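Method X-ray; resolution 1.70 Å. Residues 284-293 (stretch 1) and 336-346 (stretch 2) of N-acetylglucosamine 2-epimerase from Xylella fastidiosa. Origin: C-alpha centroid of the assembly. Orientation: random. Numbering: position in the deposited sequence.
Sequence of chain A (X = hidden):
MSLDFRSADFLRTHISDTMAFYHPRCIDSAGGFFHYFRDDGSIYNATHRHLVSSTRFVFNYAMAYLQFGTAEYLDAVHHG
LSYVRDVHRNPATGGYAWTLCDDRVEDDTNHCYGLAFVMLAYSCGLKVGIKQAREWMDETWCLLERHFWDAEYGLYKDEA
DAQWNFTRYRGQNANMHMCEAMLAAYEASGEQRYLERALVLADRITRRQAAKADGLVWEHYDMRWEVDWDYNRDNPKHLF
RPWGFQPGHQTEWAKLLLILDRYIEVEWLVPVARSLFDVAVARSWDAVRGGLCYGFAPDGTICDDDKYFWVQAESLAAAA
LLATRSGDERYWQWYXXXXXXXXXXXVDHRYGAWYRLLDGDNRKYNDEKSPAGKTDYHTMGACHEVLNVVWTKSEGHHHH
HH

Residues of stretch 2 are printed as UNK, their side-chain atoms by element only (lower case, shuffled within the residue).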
ATOM      1  N   SER A 284      17.075   8.763  -5.742  1.00 20.97           N
ATOM      2  CA  SER A 284      16.874   8.553  -4.280  1.00 20.60           C
ATOM      3  C   SER A 284      17.774   7.516  -3.602  1.00 19.72           C
ATOM      4  O   SER A 284      17.778   7.479  -2.400  1.00 18.40           O
ATOM      5  CB  SER A 284      15.409   8.197  -3.976  1.00 21.77           C
ATOM      6  OG  SER A 284      15.109   6.945  -4.574  1.00 23.85           O
ATOM      7  N   TRP A 285      18.527   6.702  -4.341  1.00 19.12           N
ATOM      8  CA  TRP A 285      19.368   5.676  -3.722  1.00 19.97           C
ATOM      9  C   TRP A 285      20.583   6.345  -3.071  1.00 21.53           C
ATOM     10  O   TRP A 285      21.267   7.140  -3.719  1.00 20.88           O
ATOM     11  CB  TRP A 285      19.822   4.641  -4.747  1.00 19.82           C
ATOM     12  CG  TRP A 285      20.754   3.605  -4.185  1.00 20.77           C
ATOM     13  CD1 TRP A 285      22.127   3.548  -4.346  1.00 22.14           C
ATOM     14  CD2 TRP A 285      20.409   2.481  -3.359  1.00 22.78           C
ATOM     15  NE1 TRP A 285      22.635   2.458  -3.678  1.00 24.84           N
ATOM     16  CE2 TRP A 285      21.610   1.786  -3.071  1.00 22.12           C
ATOM     17  CE3 TRP A 285      19.197   1.983  -2.838  1.00 21.50           C
ATOM     18  CZ2 TRP A 285      21.637   0.621  -2.285  1.00 23.33           C
ATOM     19  CZ3 TRP A 285      19.227   0.811  -2.060  1.00 22.96           C
ATOM     20  CH2 TRP A 285      20.435   0.153  -1.789  1.00 22.22           C
ATOM     21  N   ASP A 286      20.786   6.075  -1.784  1.00 21.75           N
ATOM     22  CA  ASP A 286      21.930   6.557  -1.009  1.00 23.90           C
ATOM     23  C   ASP A 286      23.143   5.643  -1.330  1.00 25.36           C
ATOM     24  O   ASP A 286      23.256   4.560  -0.797  1.00 25.90           O
ATOM     25  CB  ASP A 286      21.549   6.563   0.468  1.00 24.07           C
ATOM     26  CG  ASP A 286      22.576   7.256   1.370  1.00 26.23           C
ATOM     27  OD1 ASP A 286      22.151   7.702   2.490  1.00 30.55           O
ATOM     28  OD2 ASP A 286      23.754   7.285   0.976  1.00 28.64           O
ATOM     29  N   ALA A 287      24.032   6.073  -2.237  1.00 27.19           N
ATOM     30  CA  ALA A 287      25.147   5.223  -2.662  1.00 28.59           C
ATOM     31  C   ALA A 287      26.166   5.079  -1.531  1.00 30.13           C
ATOM     32  O   ALA A 287      26.919   4.120  -1.524  1.00 32.18           O
ATOM     33  CB  ALA A 287      25.813   5.747  -3.950  1.00 29.09           C
ATOM     34  N   VAL A 288      26.145   5.990  -0.561  1.00 31.39           N
ATOM     35  CA  VAL A 288      27.085   5.956   0.562  1.00 32.45           C
ATOM     36  C   VAL A 288      26.617   5.026   1.701  1.00 32.49           C
ATOM     37  O   VAL A 288      27.329   4.093   2.063  1.00 34.62           O
ATOM     38  CB  VAL A 288      27.362   7.380   1.103  1.00 32.36           C
ATOM     39  CG1 VAL A 288      28.332   7.342   2.318  1.00 33.53           C
ATOM     40  CG2 VAL A 288      27.914   8.267   0.002  1.00 33.32           C
ATOM     41  N   ARG A 289      25.422   5.277   2.231  1.00 31.38           N
ATOM     42  CA  ARG A 289      24.886   4.570   3.406  1.00 30.20           C
ATOM     43  C   ARG A 289      23.890   3.439   3.061  1.00 28.85           C
ATOM     44  O   ARG A 289      23.537   2.642   3.926  1.00 29.24           O
ATOM     45  CB  ARG A 289      24.266   5.597   4.347  1.00 30.23           C
ATOM     46  CG  ARG A 289      25.258   6.716   4.734  1.00 30.88           C
ATOM     47  CD  ARG A 289      24.629   7.933   5.469  1.00 33.39           C
ATOM     48  NE  ARG A 289      23.639   8.641   4.645  1.00 35.05           N
ATOM     49  CZ  ARG A 289      22.871   9.650   5.063  1.00 37.09           C
ATOM     50  NH1 ARG A 289      22.992  10.136   6.303  1.00 39.96           N
ATOM     51  NH2 ARG A 289      21.981  10.195   4.238  1.00 38.13           N
ATOM     52  N   GLY A 290      23.478   3.348   1.796  1.00 26.87           N
ATOM     53  CA  GLY A 290      22.478   2.346   1.368  1.00 25.63           C
ATOM     54  C   GLY A 290      21.055   2.839   1.570  1.00 23.58           C
ATOM     55  O   GLY A 290      20.780   3.668   2.443  1.00 22.75           O
ATOM     56  N   GLY A 291      20.137   2.328   0.735  1.00 22.10           N
ATOM     57  CA  GLY A 291      18.693   2.519   0.979  1.00 21.78           C
ATOM     58  C   GLY A 291      18.147   3.665   0.137  1.00 21.52           C
ATOM     59  O   GLY A 291      18.872   4.570  -0.222  1.00 21.87           O
ATOM     60  N   LEU A 292      16.851   3.612  -0.157  1.00 19.95           N
ATOM     61  CA  LEU A 292      16.195   4.692  -0.875  1.00 18.62           C
ATOM     62  C   LEU A 292      15.669   5.732   0.122  1.00 18.77           C
ATOM     63  O   LEU A 292      14.920   5.407   1.074  1.00 18.54           O
ATOM     64  CB  LEU A 292      15.029   4.141  -1.696  1.00 17.34           C
ATOM     65  CG  LEU A 292      15.354   3.187  -2.824  1.00 18.25           C
ATOM     66  CD1 LEU A 292      14.039   2.567  -3.327  1.00 16.75           C
ATOM     67  CD2 LEU A 292      16.063   3.919  -3.931  1.00 17.62           C
ATOM     68  N   CYS A 293      16.056   6.999  -0.111  1.00 19.50           N
ATOM     69  CA  CYS A 293      15.552   8.128   0.682  1.00 20.22           C
ATOM     70  C   CYS A 293      14.053   8.363   0.459  1.00 19.66           C
ATOM     71  O   CYS A 293      13.497   7.909  -0.551  1.00 21.29           O
ATOM     72  CB  CYS A 293      16.319   9.406   0.318  1.00 20.66           C
ATOM     73  SG  CYS A 293      18.061   9.309   0.793  1.00 27.92           S
ATOM     74  N   UNK A 336      18.554  -7.197  -5.628  1.00 21.01           N
ATOM     75  CA  UNK A 336      19.537  -7.735  -4.692  1.00 22.70           C
ATOM     76  C   UNK A 336      20.066  -6.664  -3.760  1.00 22.09           C
ATOM     77  O   UNK A 336      20.214  -6.903  -2.583  1.00 22.68           O
ATOM     78  o   UNK A 336      19.336 -10.322  -5.975  1.00 29.77           O
ATOM     79  c   UNK A 336      20.404  -9.681  -6.153  1.00 27.61           C
ATOM     80  c   UNK A 336      20.735  -8.368  -5.431  1.00 23.16           C
ATOM     81  o   UNK A 336      21.286 -10.104  -6.931  1.00 30.36           O
ATOM     82  N   UNK A 337      20.343  -5.473  -4.262  1.00 21.84           N
ATOM     83  CA  UNK A 337      20.873  -4.429  -3.374  1.00 21.59           C
ATOM     84  C   UNK A 337      19.831  -3.866  -2.412  1.00 19.79           C
ATOM     85  O   UNK A 337      20.149  -3.496  -1.261  1.00 19.16           O
ATOM     86  c   UNK A 337      20.887  -2.295  -4.911  1.00 25.74           C
ATOM     87  c   UNK A 337      21.883  -1.209  -5.503  1.00 29.05           C
ATOM     88  c   UNK A 337      22.719  -1.949  -7.779  1.00 33.07           C
ATOM     89  n   UNK A 337      23.717  -2.472  -8.485  1.00 33.80           N
ATOM     90  n   UNK A 337      22.870  -1.765  -6.450  1.00 28.96           N
ATOM     91  n   UNK A 337      21.615  -1.620  -8.434  1.00 33.67           N
ATOM     92  c   UNK A 337      21.654  -3.336  -4.151  1.00 23.56           C
ATOM     93  N   UNK A 338      18.577  -3.808  -2.871  1.00 18.53           N
ATOM     94  CA  UNK A 338      17.482  -3.375  -2.012  1.00 17.77           C
ATOM     95  C   UNK A 338      17.313  -4.374  -0.877  1.00 18.00           C
ATOM     96  O   UNK A 338      17.180  -3.990   0.279  1.00 18.89           O
ATOM     97  c   UNK A 338      16.156  -1.905  -3.640  1.00 18.24           C
ATOM     98  c   UNK A 338      15.871  -0.694  -2.791  1.00 21.26           C
ATOM     99  c   UNK A 338      15.116  -1.991  -4.759  1.00 17.73           C
ATOM    100  c   UNK A 338      16.171  -3.211  -2.824  1.00 16.88           C
ATOM    101  N   UNK A 339      17.300  -5.665  -1.213  1.00 17.81           N
ATOM    102  CA  UNK A 339      17.200  -6.667  -0.142  1.00 19.05           C
ATOM    103  C   UNK A 339      18.429  -6.645   0.789  1.00 19.25           C
ATOM    104  O   UNK A 339      18.266  -6.815   1.982  1.00 21.15           O
ATOM    105  c   UNK A 339      14.922  -8.920  -1.896  1.00 19.72           C
ATOM    106  c   UNK A 339      15.602  -8.517  -0.784  1.00 20.20           C
ATOM    107  c   UNK A 339      13.483  -9.144  -0.210  1.00 19.80           C
ATOM    108  c   UNK A 339      13.725  -8.689   2.488  1.00 20.13           C
ATOM    109  c   UNK A 339      14.703  -8.664   0.309  1.00 17.65           C
ATOM    110  c   UNK A 339      16.998  -8.077  -0.706  1.00 19.37           C
ATOM    111  c   UNK A 339      14.812  -8.462   1.689  1.00 17.53           C
ATOM    112  c   UNK A 339      12.386  -9.401   0.607  1.00 18.74           C
ATOM    113  c   UNK A 339      12.525  -9.160   1.950  1.00 19.74           C
ATOM    114  n   UNK A 339      13.642  -9.285  -1.557  1.00 19.72           N
ATOM    115  N   UNK A 340      19.631  -6.474   0.236  1.00 20.85           N
ATOM    116  CA  UNK A 340      20.836  -6.444   1.069  1.00 21.05           C
ATOM    117  C   UNK A 340      20.745  -5.322   2.079  1.00 20.92           C
ATOM    118  O   UNK A 340      21.050  -5.504   3.252  1.00 21.36           O
ATOM    119  c   UNK A 340      22.078  -6.314   0.234  1.00 21.07           C
ATOM    120  N   UNK A 341      20.318  -4.132   1.623  1.00 20.00           N
ATOM    121  CA  UNK A 341      20.057  -3.034   2.560  1.00 20.03           C
ATOM    122  C   UNK A 341      18.991  -3.359   3.631  1.00 19.25           C
ATOM    123  O   UNK A 341      19.159  -3.161   4.843  1.00 19.55           O
ATOM    124  c   UNK A 341      19.635  -1.784   1.790  1.00 19.92           C
ATOM    125  c   UNK A 341      17.940  -0.400   2.998  1.00 20.76           C
ATOM    126  c   UNK A 341      20.238  -0.002   3.436  1.00 22.60           C
ATOM    127  c   UNK A 341      17.583   0.548   3.929  1.00 22.43           C
ATOM    128  c   UNK A 341      19.893   0.948   4.346  1.00 21.36           C
ATOM    129  c   UNK A 341      18.568   1.228   4.608  1.00 21.55           C
ATOM    130  c   UNK A 341      19.260  -0.700   2.734  1.00 20.39           C
ATOM    131  o   UNK A 341      18.254   2.189   5.571  1.00 24.29           O
ATOM    132  N   UNK A 342      17.858  -3.828   3.160  1.00 19.18           N
ATOM    133  CA  UNK A 342      16.752  -4.145   4.053  1.00 18.73           C
ATOM    134  C   UNK A 342      17.140  -5.237   5.043  1.00 18.03           C
ATOM    135  O   UNK A 342      16.858  -5.132   6.212  1.00 18.82           O
ATOM    136  c   UNK A 342      15.532  -4.564   3.211  1.00 18.51           C
ATOM    137  N   UNK A 343      17.778  -6.283   4.573  1.00 19.65           N
ATOM    138  CA  UNK A 343      18.193  -7.371   5.482  1.00 21.02           C
ATOM    139  C   UNK A 343      19.179  -6.907   6.564  1.00 21.66           C
ATOM    140  O   UNK A 343      19.052  -7.296   7.711  1.00 21.82           O
ATOM    141  c   UNK A 343      17.716 -10.593   5.771  1.00 19.14           C
ATOM    142  c   UNK A 343      16.331 -10.464   5.621  1.00 20.10           C
ATOM    143  c   UNK A 343      15.498 -11.456   6.170  1.00 20.18           C
ATOM    144  c   UNK A 343      18.833  -9.776   5.410  1.00 19.66           C
ATOM    145  c   UNK A 343      16.036 -12.570   6.846  1.00 19.91           C
ATOM    146  c   UNK A 343      17.389 -12.729   6.993  1.00 23.65           C
ATOM    147  n   UNK A 343      19.593 -11.618   6.451  1.00 21.52           N
ATOM    148  c   UNK A 343      18.229 -11.729   6.445  1.00 22.67           C
ATOM    149  c   UNK A 343      18.798  -8.515   4.680  1.00 20.71           C
ATOM    150  c   UNK A 343      19.949 -10.427   5.839  1.00 21.41           C
ATOM    151  N   UNK A 344      20.097  -6.033   6.193  1.00 22.78           N
ATOM    152  CA  UNK A 344      21.108  -5.554   7.117  1.00 24.05           C
ATOM    153  C   UNK A 344      20.526  -4.533   8.096  1.00 23.43           C
ATOM    154  O   UNK A 344      20.922  -4.503   9.269  1.00 25.40           O
ATOM    155  c   UNK A 344      22.318  -4.956   6.367  1.00 24.73           C
ATOM    156  n   UNK A 344      24.132  -5.169   9.489  1.00 40.96           N
ATOM    157  o   UNK A 344      24.380  -6.544   7.706  1.00 39.81           O
ATOM    158  c   UNK A 344      23.397  -4.389   7.302  1.00 29.30           C
ATOM    159  c   UNK A 344      24.016  -5.460   8.186  1.00 37.16           C
ATOM    160  N   UNK A 345      19.623  -3.663   7.635  1.00 21.20           N
ATOM    161  CA  UNK A 345      19.172  -2.540   8.473  1.00 20.72           C
ATOM    162  C   UNK A 345      17.718  -2.458   8.921  1.00 19.65           C
ATOM    163  O   UNK A 345      17.416  -1.865   9.947  1.00 19.73           O
ATOM    164  c   UNK A 345      19.525  -1.221   7.778  1.00 20.29           C
ATOM    165  c   UNK A 345      21.975  -0.688   8.479  1.00 23.09           C
ATOM    166  c   UNK A 345      21.005  -1.016   7.589  1.00 21.22           C
ATOM    167  n   UNK A 345      21.639  -1.179   6.379  1.00 27.56           N
ATOM    168  c   UNK A 345      22.937  -0.968   6.533  1.00 24.28           C
ATOM    169  n   UNK A 345      23.163  -0.673   7.800  1.00 25.98           N
ATOM    170  N   UNK A 346      16.800  -2.934   8.088  1.00 19.27           N
ATOM    171  CA  UNK A 346      15.384  -2.711   8.329  1.00 19.49           C
ATOM    172  C   UNK A 346      14.614  -3.899   8.916  1.00 18.88           C
ATOM    173  O   UNK A 346      13.607  -3.711   9.578  1.00 20.28           O
ATOM    174  c   UNK A 346      14.698  -2.271   7.021  1.00 19.78           C
ATOM    175  s   UNK A 346      14.103   0.321   5.938  1.00 19.39           S
ATOM    176  c   UNK A 346      15.307  -0.998   6.426  1.00 23.90           C
ATOM    177  c   UNK A 346      13.410   0.487   7.527  1.00 13.37           C
TER

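Position 336 carries two side-chain carbons, the second bearing two oxygens, and lies out of reach of stretch 1. This short carboxylate is Asp336; both oxygens are hydrogen-bonded elsewhere in the structure.

Position 337 has three carbons, a nitrogen, then a carbon bearing two more nitrogens; one chain carbon lies over a face of the Trp285 indole. The guanidinium identifies Arg337. CD sits 3.7 Å from Trp285 CZ2 and 4.1 Å from the centroid of the indole six-membered ring, 29° off its normal, a CH-pi contact. The backbone joins in, Arg337 O lying 3.7 Å from Trp285 CH2.

At 338 there are four carbons, forked at the second, and a branch end packs against Trp285 and Leu292: hence Leu338. Its CA-to-CB bond points sideways, yet the end of the chain comes nearer, so that CD2 reaches both Trp285 CZ3 at 3.7 Å and Leu292 CD1 at 3.8 Å.

Position 339 shows one carbon leading to fused five- and six-membered rings of eight carbons and one nitrogen, buried and out of reach of stretch 1. This indole is Trp339. At 340 a single carbon, exposed and without contact, defines Ala340.

Position 341 has one carbon, then a six-carbon ring bearing one oxygen. The ring lies against the backbone of Gly290 and Gly291, and the oxygen marks it as Tyr341. Gly291 CA stands 3.5 Å from the ring centroid, only 6° off the normal, so the CH-pi contact is almost directly over the face. Gly291 N is 3.6 Å from Tyr341 CD1 and Gly290 O 3.4 Å from Tyr341 CE1, while Tyr341 CB approaches Trp285 CH2 at 4.1 Å. The hydroxyl is hydrogen-bonded elsewhere in the structure.

Position 342 again has one carbon, out of reach: Ala342. Position 343 repeats the fused-ring pattern, also remote: Trp343. At 344, three carbons end in one oxygen and one nitrogen, an exposed amide without contact: Gln344.

Position 345 has one carbon and a five-membered ring of three carbons and two nitrogens, which comes near the carbonyl O of Arg289. This imidazole is His345; the contact is marginal, CE1 lying 4.5 Å from Arg289 O. Position 346 is an unbranched run of two carbons, sulfur and carbon, buried but out of reach of stretch 1: Met346.

The contact therefore runs along one side of a helix, through 337, 338, 341 and 345, and works by packing, since no hydrogen bond crosses it. Trp285 meets the first three of these residues. Beside it, the closest CA pair, Gly291 CA to Tyr341 CA at 5.9 Å, reflects a close fit at the glycines. An ideal CB on Gly290 would lie 3.0 Å from Tyr341 CD1, and one on Gly291 2.7 Å from Tyr341 CZ, both clashes. The backbone angles of both residues independently call for glycine. Stretch 1 is braced internally by Asp286, whose OD1 forms a salt bridge with Arg289 NE (2.8 Å) and whose OD2 accepts a hydrogen bond from Arg289 N (2.9 Å).

Stretch 2 (336-346) DRLWAYAWQHM
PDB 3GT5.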